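Local coordinates for protein heme oxygenase (Chlamydomonas reinhardtii, PDB 4RAJ) that probably cleaves heme oxidatively to biliverdin, releasing iron and carbon monoxide, at residues D81-L93 and L187-G199. Residues are numbered along the deposited sequence; the frame is centred on the assembly and turned at random.
Sequences DVSKFKDVLKGGL and LRSAFKKQFDEWG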
ATOM      1  N   ASP A  81     -19.328   3.355  -7.223  1.00 32.05           N
ATOM      2  CA  ASP A  81     -18.678   2.172  -6.682  1.00 29.11           C
ATOM      3  C   ASP A  81     -17.826   2.496  -5.457  1.00 31.29           C
ATOM      4  O   ASP A  81     -17.951   1.855  -4.410  1.00 31.58           O
ATOM      5  CB  ASP A  81     -17.816   1.505  -7.753  1.00 23.97           C
ATOM      6  CG  ASP A  81     -18.634   0.997  -8.926  1.00 35.62           C
ATOM      7  OD1 ASP A  81     -19.598   0.241  -8.696  1.00 37.46           O
ATOM      8  OD2 ASP A  81     -18.321   1.368 -10.073  1.00 40.52           O
ATOM      9  N   VAL A  82     -16.950   3.488  -5.585  1.00 30.13           N
ATOM     10  CA  VAL A  82     -16.061   3.820  -4.479  1.00 30.72           C
ATOM     11  C   VAL A  82     -16.877   4.330  -3.283  1.00 33.63           C
ATOM     12  O   VAL A  82     -16.567   4.016  -2.137  1.00 36.02           O
ATOM     13  CB  VAL A  82     -14.998   4.853  -4.897  1.00 27.18           C
ATOM     14  CG1 VAL A  82     -14.057   5.162  -3.739  1.00 22.68           C
ATOM     15  CG2 VAL A  82     -14.202   4.324  -6.081  1.00 26.95           C
ATOM     16  N   SER A  83     -17.948   5.075  -3.551  1.00 37.31           N
ATOM     17  CA  SER A  83     -18.772   5.597  -2.468  1.00 36.00           C
ATOM     18  C   SER A  83     -19.386   4.482  -1.632  1.00 33.71           C
ATOM     19  O   SER A  83     -19.592   4.650  -0.431  1.00 36.64           O
ATOM     20  CB  SER A  83     -19.867   6.508  -3.007  1.00 38.56           C
ATOM     21  OG  SER A  83     -19.287   7.656  -3.595  1.00 38.46           O
ATOM     22  N   LYS A  84     -19.646   3.335  -2.249  1.00 33.85           N
ATOM     23  CA  LYS A  84     -20.182   2.206  -1.505  1.00 34.47           C
ATOM     24  C   LYS A  84     -19.210   1.741  -0.431  1.00 38.75           C
ATOM     25  O   LYS A  84     -19.617   1.131   0.552  1.00 34.33           O
ATOM     26  CB  LYS A  84     -20.527   1.050  -2.446  1.00 34.62           C
ATOM     27  CG  LYS A  84     -21.726   1.339  -3.336  1.00 37.66           C
ATOM     28  CD  LYS A  84     -22.024   0.173  -4.268  1.00 49.11           C
ATOM     29  CE  LYS A  84     -23.289   0.414  -5.085  1.00 54.73           C
ATOM     30  NZ  LYS A  84     -24.500   0.463  -4.231  1.00 59.94           N
ATOM     31  N   PHE A  85     -17.928   2.055  -0.616  1.00 37.20           N
ATOM     32  CA  PHE A  85     -16.863   1.597   0.271  1.00 27.76           C
ATOM     33  C   PHE A  85     -16.408   2.674   1.260  1.00 29.17           C
ATOM     34  O   PHE A  85     -15.470   2.455   2.020  1.00 27.71           O
ATOM     35  CB  PHE A  85     -15.647   1.126  -0.551  1.00 24.81           C
ATOM     36  CG  PHE A  85     -15.859  -0.192  -1.255  1.00 27.60           C
ATOM     37  CD1 PHE A  85     -16.662  -0.274  -2.385  1.00 32.12           C
ATOM     38  CD2 PHE A  85     -15.260  -1.348  -0.776  1.00 30.56           C
ATOM     39  CE1 PHE A  85     -16.873  -1.493  -3.030  1.00 29.02           C
ATOM     40  CE2 PHE A  85     -15.453  -2.564  -1.413  1.00 32.41           C
ATOM     41  CZ  PHE A  85     -16.259  -2.638  -2.552  1.00 32.18           C
ATOM     42  N   LYS A  86     -17.061   3.831   1.232  1.00 30.06           N
ATOM     43  CA  LYS A  86     -16.648   4.960   2.071  1.00 32.54           C
ATOM     44  C   LYS A  86     -16.395   4.578   3.533  1.00 32.27           C
ATOM     45  O   LYS A  86     -15.367   4.947   4.100  1.00 30.20           O
ATOM     46  CB  LYS A  86     -17.689   6.079   2.006  1.00 33.41           C
ATOM     47  CG  LYS A  86     -17.382   7.259   2.919  1.00 37.74           C
ATOM     48  CD  LYS A  86     -17.883   8.555   2.306  1.00 50.21           C
ATOM     49  CE  LYS A  86     -17.684   9.737   3.238  1.00 64.41           C
ATOM     50  NZ  LYS A  86     -17.987  11.023   2.546  1.00 71.16           N
ATOM     51  N   ASP A  87     -17.305   3.827   4.146  1.00 31.25           N
ATOM     52  CA  ASP A  87     -17.128   3.490   5.564  1.00 33.69           C
ATOM     53  C   ASP A  87     -15.886   2.618   5.828  1.00 28.67           C
ATOM     54  O   ASP A  87     -15.182   2.830   6.817  1.00 33.52           O
ATOM     55  CB  ASP A  87     -18.376   2.800   6.112  1.00 44.70           C
ATOM     56  CG  ASP A  87     -19.579   3.734   6.180  1.00 50.30           C
ATOM     57  OD1 ASP A  87     -19.389   4.972   6.155  1.00 48.38           O
ATOM     58  OD2 ASP A  87     -20.715   3.224   6.265  1.00 52.93           O
ATOM     59  N   VAL A  88     -15.601   1.665   4.941  1.00 32.50           N
ATOM     60  CA  VAL A  88     -14.457   0.777   5.145  1.00 32.97           C
ATOM     61  C   VAL A  88     -13.142   1.464   4.734  1.00 35.96           C
ATOM     62  O   VAL A  88     -12.076   1.153   5.261  1.00 41.91           O
ATOM     63  CB  VAL A  88     -14.626  -0.577   4.375  1.00 37.49           C
ATOM     64  CG1 VAL A  88     -15.847  -1.346   4.893  1.00 39.80           C
ATOM     65  CG2 VAL A  88     -14.739  -0.368   2.874  1.00 29.54           C
ATOM     66  N   LEU A  89     -13.224   2.432   3.827  1.00 25.75           N
ATOM     67  CA  LEU A  89     -12.029   3.164   3.396  1.00 20.33           C
ATOM     68  C   LEU A  89     -11.604   4.246   4.382  1.00 24.76           C
ATOM     69  O   LEU A  89     -10.417   4.426   4.661  1.00 26.40           O
ATOM     70  CB  LEU A  89     -12.262   3.812   2.023  1.00 24.13           C
ATOM     71  CG  LEU A  89     -12.373   2.892   0.818  1.00 26.59           C
ATOM     72  CD1 LEU A  89     -12.781   3.692  -0.422  1.00 27.23           C
ATOM     73  CD2 LEU A  89     -11.053   2.191   0.579  1.00 24.26           C
ATOM     74  N   LYS A  90     -12.584   4.979   4.895  1.00 24.27           N
ATOM     75  CA  LYS A  90     -12.308   6.168   5.676  1.00 27.01           C
ATOM     76  C   LYS A  90     -12.325   5.882   7.172  1.00 30.97           C
ATOM     77  O   LYS A  90     -12.365   6.806   7.969  1.00 34.24           O
ATOM     78  CB  LYS A  90     -13.320   7.265   5.335  1.00 29.26           C
ATOM     79  CG  LYS A  90     -13.422   7.570   3.835  1.00 33.82           C
ATOM     80  CD  LYS A  90     -12.133   8.159   3.282  1.00 43.86           C
ATOM     81  CE  LYS A  90     -11.762   9.445   3.987  1.00 44.64           C
ATOM     82  NZ  LYS A  90     -10.603  10.106   3.331  1.00 48.69           N
ATOM     83  N   GLY A  91     -12.280   4.607   7.552  1.00 25.61           N
ATOM     84  CA  GLY A  91     -12.402   4.255   8.960  1.00 27.80           C
ATOM     85  C   GLY A  91     -11.129   3.736   9.602  1.00 28.89           C
ATOM     86  O   GLY A  91     -11.175   3.083  10.647  1.00 29.94           O
ATOM     87  N   GLY A  92      -9.991   4.026   8.984  1.00 23.48           N
ATOM     88  CA  GLY A  92      -8.701   3.628   9.524  1.00 25.32           C
ATOM     89  C   GLY A  92      -7.774   2.914   8.550  1.00 23.23           C
ATOM     90  O   GLY A  92      -6.607   2.681   8.859  1.00 22.27           O
ATOM     91  N   LEU A  93      -8.278   2.543   7.380  1.00 20.72           N
ATOM     92  CA  LEU A  93      -7.444   1.838   6.426  1.00 20.57           C
ATOM     93  C   LEU A  93      -6.300   2.687   5.891  1.00 18.80           C
ATOM     94  O   LEU A  93      -5.224   2.154   5.597  1.00 19.27           O
ATOM     95  CB  LEU A  93      -8.270   1.348   5.234  1.00 27.99           C
ATOM     96  CG  LEU A  93      -8.728  -0.105   5.097  1.00 35.94           C
ATOM     97  CD1 LEU A  93      -9.198  -0.338   3.668  1.00 37.43           C
ATOM     98  CD2 LEU A  93      -7.663  -1.116   5.479  1.00 26.03           C
ATOM     99  N   LEU A 187     -10.723  -4.115   9.974  1.00 24.26           N
ATOM    100  CA  LEU A 187     -10.671  -3.329   8.737  1.00 23.29           C
ATOM    101  C   LEU A 187     -10.476  -4.231   7.535  1.00 25.88           C
ATOM    102  O   LEU A 187     -11.117  -4.077   6.491  1.00 27.29           O
ATOM    103  CB  LEU A 187      -9.541  -2.301   8.795  1.00 26.78           C
ATOM    104  CG  LEU A 187      -9.765  -1.164   9.796  1.00 23.90           C
ATOM    105  CD1 LEU A 187      -8.438  -0.480  10.097  1.00 27.71           C
ATOM    106  CD2 LEU A 187     -10.756  -0.176   9.217  1.00 24.93           C
ATOM    107  N   ARG A 188      -9.588  -5.196   7.693  1.00 25.40           N
ATOM    108  CA  ARG A 188      -9.277  -6.092   6.594  1.00 24.46           C
ATOM    109  C   ARG A 188     -10.470  -6.994   6.257  1.00 26.36           C
ATOM    110  O   ARG A 188     -10.809  -7.139   5.082  1.00 31.84           O
ATOM    111  CB  ARG A 188      -8.021  -6.895   6.920  1.00 27.20           C
ATOM    112  CG  ARG A 188      -7.959  -8.237   6.276  1.00 45.89           C
ATOM    113  CD  ARG A 188      -6.534  -8.752   6.183  1.00 60.02           C
ATOM    114  NE  ARG A 188      -6.406  -9.487   4.929  1.00 72.12           N
ATOM    115  CZ  ARG A 188      -5.278  -9.986   4.445  1.00 82.99           C
ATOM    116  NH1 ARG A 188      -4.171  -9.851   5.134  1.00 88.50           N
ATOM    117  NH2 ARG A 188      -5.260 -10.637   3.284  1.00 84.35           N
ATOM    118  N   SER A 189     -11.120  -7.577   7.265  1.00 29.43           N
ATOM    119  CA  SER A 189     -12.218  -8.505   7.000  1.00 31.49           C
ATOM    120  C   SER A 189     -13.441  -7.766   6.440  1.00 31.94           C
ATOM    121  O   SER A 189     -14.137  -8.281   5.563  1.00 30.90           O
ATOM    122  CB  SER A 189     -12.604  -9.281   8.260  1.00 35.12           C
ATOM    123  OG  SER A 189     -13.221  -8.433   9.210  1.00 47.33           O
ATOM    124  N   ALA A 190     -13.689  -6.557   6.943  1.00 31.50           N
ATOM    125  CA  ALA A 190     -14.813  -5.747   6.469  1.00 30.09           C
ATOM    126  C   ALA A 190     -14.641  -5.363   5.002  1.00 30.37           C
ATOM    127  O   ALA A 190     -15.592  -5.391   4.219  1.00 31.52           O
ATOM    128  CB  ALA A 190     -14.972  -4.494   7.329  1.00 30.08           C
ATOM    129  N   PHE A 191     -13.431  -4.970   4.631  1.00 27.37           N
ATOM    130  CA  PHE A 191     -13.179  -4.627   3.236  1.00 26.28           C
ATOM    131  C   PHE A 191     -13.325  -5.861   2.353  1.00 26.54           C
ATOM    132  O   PHE A 191     -13.931  -5.792   1.288  1.00 31.09           O
ATOM    133  CB  PHE A 191     -11.797  -4.015   3.041  1.00 25.99           C
ATOM    134  CG  PHE A 191     -11.544  -3.594   1.626  1.00 27.44           C
ATOM    135  CD1 PHE A 191     -10.997  -4.484   0.705  1.00 27.03           C
ATOM    136  CD2 PHE A 191     -11.928  -2.332   1.191  1.00 29.73           C
ATOM    137  CE1 PHE A 191     -10.799  -4.108  -0.622  1.00 26.54           C
ATOM    138  CE2 PHE A 191     -11.740  -1.954  -0.138  1.00 25.05           C
ATOM    139  CZ  PHE A 191     -11.167  -2.843  -1.037  1.00 26.99           C
ATOM    140  N   LYS A 192     -12.756  -6.983   2.787  1.00 31.17           N
ATOM    141  CA  LYS A 192     -12.846  -8.215   2.007  1.00 35.44           C
ATOM    142  C   LYS A 192     -14.287  -8.618   1.743  1.00 39.14           C
ATOM    143  O   LYS A 192     -14.653  -8.949   0.622  1.00 37.63           O
ATOM    144  CB  LYS A 192     -12.149  -9.376   2.709  1.00 36.88           C
ATOM    145  CG  LYS A 192     -10.682  -9.493   2.459  1.00 36.97           C
ATOM    146  CD  LYS A 192     -10.324 -10.955   2.577  1.00 50.87           C
ATOM    147  CE  LYS A 192      -8.854 -11.190   2.375  1.00 66.86           C
ATOM    148  NZ  LYS A 192      -8.166 -11.174   3.693  1.00 70.96           N
ATOM    149  N   LYS A 193     -15.095  -8.606   2.791  1.00 42.09           N
ATOM    150  CA  LYS A 193     -16.495  -8.999   2.680  1.00 41.09           C
ATOM    151  C   LYS A 193     -17.239  -8.133   1.676  1.00 39.83           C
ATOM    152  O   LYS A 193     -17.945  -8.642   0.803  1.00 40.49           O
ATOM    153  CB  LYS A 193     -17.174  -8.923   4.049  1.00 36.60           C
ATOM    154  CG  LYS A 193     -18.649  -9.294   4.047  1.00 50.42           C
ATOM    155  CD  LYS A 193     -19.071  -9.803   5.422  1.00 60.75           C
ATOM    156  CE  LYS A 193     -20.566 -10.012   5.498  1.00 63.21           C
ATOM    157  NZ  LYS A 193     -21.274  -8.723   5.288  1.00 68.30           N
ATOM    158  N   GLN A 194     -17.068  -6.821   1.783  1.00 31.97           N
ATOM    159  CA  GLN A 194     -17.727  -5.921   0.850  1.00 34.47           C
ATOM    160  C   GLN A 194     -17.150  -6.025  -0.560  1.00 34.44           C
ATOM    161  O   GLN A 194     -17.896  -5.965  -1.531  1.00 32.09           O
ATOM    162  CB  GLN A 194     -17.641  -4.477   1.323  1.00 36.80           C
ATOM    163  CG  GLN A 194     -18.379  -3.523   0.399  1.00 45.11           C
ATOM    164  CD  GLN A 194     -18.598  -2.162   1.012  1.00 47.18           C
ATOM    165  OE1 GLN A 194     -18.033  -1.839   2.058  1.00 56.92           O
ATOM    166  NE2 GLN A 194     -19.433  -1.354   0.370  1.00 47.63           N
ATOM    167  N   PHE A 195     -15.830  -6.160  -0.666  1.00 28.69           N
ATOM    168  CA  PHE A 195     -15.176  -6.299  -1.970  1.00 24.44           C
ATOM    169  C   PHE A 195     -15.712  -7.520  -2.717  1.00 30.96           C
ATOM    170  O   PHE A 195     -15.956  -7.467  -3.923  1.00 31.75           O
ATOM    171  CB  PHE A 195     -13.656  -6.399  -1.799  1.00 25.12           C
ATOM    172  CG  PHE A 195     -12.876  -6.306  -3.092  1.00 28.94           C
ATOM    173  CD1 PHE A 195     -12.916  -5.158  -3.867  1.00 27.34           C
ATOM    174  CD2 PHE A 195     -12.069  -7.350  -3.499  1.00 37.20           C
ATOM    175  CE1 PHE A 195     -12.180  -5.063  -5.045  1.00 32.13           C
ATOM    176  CE2 PHE A 195     -11.334  -7.257  -4.672  1.00 44.90           C
ATOM    177  CZ  PHE A 195     -11.394  -6.110  -5.442  1.00 34.05           C
ATOM    178  N   ASP A 196     -15.914  -8.614  -1.991  1.00 34.04           N
ATOM    179  CA  ASP A 196     -16.452  -9.828  -2.597  1.00 39.28           C
ATOM    180  C   ASP A 196     -17.920  -9.682  -2.991  1.00 37.61           C
ATOM    181  O   ASP A 196     -18.327 -10.151  -4.058  1.00 38.98           O
ATOM    182  CB  ASP A 196     -16.278 -11.013  -1.651  1.00 35.67           C
ATOM    183  CG  ASP A 196     -14.934 -11.690  -1.819  1.00 44.48           C
ATOM    184  OD1 ASP A 196     -14.278 -11.470  -2.863  1.00 47.26           O
ATOM    185  OD2 ASP A 196     -14.540 -12.460  -0.921  1.00 42.94           O
ATOM    186  N   GLU A 197     -18.711  -9.027  -2.145  1.00 36.86           N
ATOM    187  CA  GLU A 197     -20.132  -8.839  -2.441  1.00 41.17           C
ATOM    188  C   GLU A 197     -20.356  -7.881  -3.597  1.00 40.82           C
ATOM    189  O   GLU A 197     -21.170  -8.134  -4.483  1.00 38.22           O
ATOM    190  CB  GLU A 197     -20.873  -8.332  -1.205  1.00 41.54           C
ATOM    191  CG  GLU A 197     -21.445  -9.443  -0.370  1.00 56.13           C
ATOM    192  CD  GLU A 197     -21.755  -9.006   1.039  1.00 69.24           C
ATOM    193  OE1 GLU A 197     -21.956  -7.789   1.252  1.00 71.95           O
ATOM    194  OE2 GLU A 197     -21.788  -9.884   1.928  1.00 63.31           O
ATOM    195  N   TRP A 198     -19.637  -6.768  -3.572  1.00 34.54           N
ATOM    196  CA  TRP A 198     -19.734  -5.788  -4.638  1.00 34.98           C
ATOM    197  C   TRP A 198     -19.166  -6.366  -5.949  1.00 36.88           C
ATOM    198  O   TRP A 198     -19.760  -6.218  -7.029  1.00 32.61           O
ATOM    199  CB  TRP A 198     -19.006  -4.504  -4.228  1.00 32.17           C
ATOM    200  CG  TRP A 198     -18.772  -3.569  -5.363  1.00 34.25           C
ATOM    201  CD1 TRP A 198     -19.630  -2.616  -5.834  1.00 29.88           C
ATOM    202  CD2 TRP A 198     -17.598  -3.494  -6.178  1.00 34.97           C
ATOM    203  NE1 TRP A 198     -19.064  -1.954  -6.895  1.00 29.07           N
ATOM    204  CE2 TRP A 198     -17.813  -2.471  -7.126  1.00 35.16           C
ATOM    205  CE3 TRP A 198     -16.381  -4.188  -6.194  1.00 32.22           C
ATOM    206  CZ2 TRP A 198     -16.860  -2.132  -8.093  1.00 30.70           C
ATOM    207  CZ3 TRP A 198     -15.432  -3.849  -7.155  1.00 28.46           C
ATOM    208  CH2 TRP A 198     -15.678  -2.825  -8.084  1.00 34.34           C
ATOM    209  N   GLY A 199     -18.028  -7.048  -5.841  1.00 30.99           N
ATOM    210  CA  GLY A 199     -17.344  -7.586  -7.006  1.00 29.21           C
ATOM    211  C   GLY A 199     -18.201  -8.594  -7.763  1.00 38.91           C
ATOM    212  O   GLY A 199     -18.222  -8.605  -8.987  1.00 34.46           O
TER
HETATM  213  O   HOH W   1     -18.058   0.622   3.460  1.00 38.47           O
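With CG anti to the backbone N in both Gln194 (chi1 -177°) and Trp198 (chi1 166°), helix 184-200 directs two side chains onto Phe85. In the all-helical heme oxygenase fold, the short helices 80-84 and 86-89 pack here on helix 184-200. Phe85, Phe191 and Trp198 form an aromatic cluster: the edge of Phe85 meets the face of the indole in a T-shaped pair, Phe85 CE1 lying 3.7 Å from Trp198 CG, while Phe191 leans obliquely against Phe85. Gln194 CG makes a CH-pi contact over one face of Phe85, and its amide continues nearly parallel to the ring. Gln194 NE2 donates to Lys84 O at 2.5 Å, a length so short that its exact value is doubtful; a water that receives Val88 N-H donates to Gln194 OE1 and links the amide to the backbone of helix 86-89. At one end, Trp198 NE1 donates to Asp81 OD1 (2.9 Å), which lies in the indole plane but is approached from above its own carboxylate plane. Replacing Trp198 with an alanine would probably deprive the Phe85 edge of the indole face it meets and leave the Asp81 carboxylate without this N-H donor. At the other end, Leu187 CD2 packs 3.6 Å from Gly91 O.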